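Local coordinates for uncharacterized protein (PDB 5DMP) that probably removes 3'-phosphate and ribonucleotide groups from DNA ends as the phosphoesterase of archaeal non-homologous end-joining repair, at residues V7-D12 / I55-F60. Sequence-based numbering, arbitrary orientation.
With VN4 (oxido(dioxo)vanadium), chain J.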
# COMPACT_ATOMS: atom_id res chain seq x y z
N VAL A 7 -5.52 -0.99 1.59
CA VAL A 7 -5.70 0.47 1.63
C VAL A 7 -4.33 1.14 1.46
O VAL A 7 -3.29 0.58 1.88
CB VAL A 7 -6.34 0.89 3.01
CG1 VAL A 7 -5.51 0.38 4.20
CG2 VAL A 7 -6.61 2.42 3.05
N ILE A 8 -4.32 2.32 0.85
CA ILE A 8 -3.16 3.17 0.89
C ILE A 8 -3.64 4.51 1.43
O ILE A 8 -4.62 5.12 0.89
CB ILE A 8 -2.57 3.42 -0.55
CG1 ILE A 8 -1.92 2.07 -1.05
CG2 ILE A 8 -1.55 4.58 -0.46
CD1 ILE A 8 -1.33 2.07 -2.51
N GLN A 9 -2.94 4.99 2.44
CA GLN A 9 -3.22 6.35 2.92
C GLN A 9 -2.07 7.24 2.47
O GLN A 9 -0.90 6.83 2.55
CB GLN A 9 -3.37 6.35 4.42
CG GLN A 9 -4.80 5.89 4.82
CD GLN A 9 -4.90 5.19 6.14
OE1 GLN A 9 -4.11 4.29 6.47
NE2 GLN A 9 -5.95 5.55 6.90
N LYS A 10 -2.41 8.42 1.97
CA LYS A 10 -1.38 9.41 1.60
C LYS A 10 -1.22 10.27 2.85
O LYS A 10 -2.22 10.74 3.48
CB LYS A 10 -1.83 10.22 0.36
CG LYS A 10 -0.75 11.23 -0.11
CD LYS A 10 -1.26 11.92 -1.39
CE LYS A 10 -0.23 12.97 -1.90
NZ LYS A 10 -0.85 13.63 -3.09
N HIS A 11 0.04 10.49 3.26
CA HIS A 11 0.27 10.95 4.58
C HIS A 11 1.25 12.10 4.52
O HIS A 11 2.43 11.94 4.16
CB HIS A 11 0.81 9.81 5.42
CG HIS A 11 0.73 10.08 6.89
ND1 HIS A 11 0.72 9.07 7.82
CD2 HIS A 11 0.64 11.24 7.57
CE1 HIS A 11 0.61 9.61 9.03
NE2 HIS A 11 0.58 10.92 8.90
N ASP A 12 0.75 13.27 4.83
CA ASP A 12 1.63 14.44 4.87
C ASP A 12 2.09 14.61 6.30
O ASP A 12 1.37 15.19 7.12
CB ASP A 12 0.86 15.68 4.40
CG ASP A 12 1.77 16.84 4.04
OD1 ASP A 12 2.99 16.63 3.85
OD2 ASP A 12 1.23 17.95 3.93
N ILE A 55 -7.93 -2.88 11.93
CA ILE A 55 -8.74 -2.93 10.68
C ILE A 55 -9.56 -1.67 10.49
O ILE A 55 -9.60 -1.15 9.37
CB ILE A 55 -9.59 -4.21 10.63
CG1 ILE A 55 -8.67 -5.40 10.30
CG2 ILE A 55 -10.71 -4.09 9.57
CD1 ILE A 55 -9.33 -6.73 10.59
N GLY A 56 -10.13 -1.09 11.56
CA GLY A 56 -10.96 0.11 11.39
C GLY A 56 -10.19 1.38 10.99
O GLY A 56 -10.78 2.32 10.47
N TYR A 57 -8.85 1.39 11.17
CA TYR A 57 -8.03 2.50 10.65
C TYR A 57 -8.03 2.66 9.13
O TYR A 57 -7.68 3.73 8.60
CB TYR A 57 -6.58 2.28 11.13
CG TYR A 57 -5.77 3.52 11.15
CD1 TYR A 57 -5.92 4.44 12.19
CD2 TYR A 57 -4.85 3.83 10.13
CE1 TYR A 57 -5.13 5.61 12.24
CE2 TYR A 57 -4.12 5.02 10.14
CZ TYR A 57 -4.25 5.89 11.23
OH TYR A 57 -3.52 7.03 11.33
N ALA A 58 -8.45 1.62 8.41
CA ALA A 58 -8.45 1.73 6.91
C ALA A 58 -9.25 2.92 6.35
O ALA A 58 -8.95 3.45 5.27
CB ALA A 58 -8.98 0.44 6.32
N THR A 59 -10.29 3.36 7.06
CA THR A 59 -11.07 4.53 6.55
C THR A 59 -10.78 5.79 7.36
O THR A 59 -11.52 6.77 7.25
CB THR A 59 -12.60 4.22 6.53
OG1 THR A 59 -12.97 3.86 7.85
CG2 THR A 59 -12.87 3.00 5.66
N PHE A 60 -9.69 5.82 8.15
CA PHE A 60 -9.35 7.04 8.86
C PHE A 60 -8.83 8.09 7.87
O PHE A 60 -7.85 7.82 7.14
CB PHE A 60 -8.24 6.81 9.94
CG PHE A 60 -7.80 8.09 10.56
CD1 PHE A 60 -8.74 8.91 11.23
CD2 PHE A 60 -6.54 8.61 10.30
CE1 PHE A 60 -8.36 10.13 11.78
CE2 PHE A 60 -6.17 9.83 10.85
CZ PHE A 60 -7.08 10.59 11.58
V VN4 J . -0.05 6.03 10.66
O1 VN4 J . -0.61 5.69 12.47
O2 VN4 J . -1.24 7.37 9.93
O3 VN4 J . 1.43 5.13 9.89
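The side chain of Q9 reaches off strand 5-12 to overlap the 3-10 turn 55-58, its amide plane turned 73° from the ring of Y57. NE2 gives both hydrogens to backbone carbonyls: F60 O, 3.0 Å from NE2, on an in-plane lone pair, and Y57 O, also 3.0 Å from NE2, in a more bent bond. F60 N meets Y57 O from the opposite face. Glutamine suits the place because OE1 accepts from R21 NE, which fixes the flip. An alanine here would probably leave F60 O without this donor, cost Y57 O one of its two, and take one acceptor from R21.

Branched V7 packs closely on small A58, CG1 4.1 Å from A58 CB and CG2 3.4 Å from A58 O, a buried oxygen without a partner. Y57, its CG anti to the backbone N (chi1 -158°), is long enough to donate a hydrogen bond from OH to vanadium oxide O2, 2.7 Å away; F60 CB lies over the centre of one face of the Y57 ring. H11 CE1 comes within 3.0 Å of that O2, with ND1 hydrogen-bonded to D19 OD2. The contact forms part of this pocket, completed by H53, and joins loop 55-60 to strand 5-12, between strands 16-24 and 72-84.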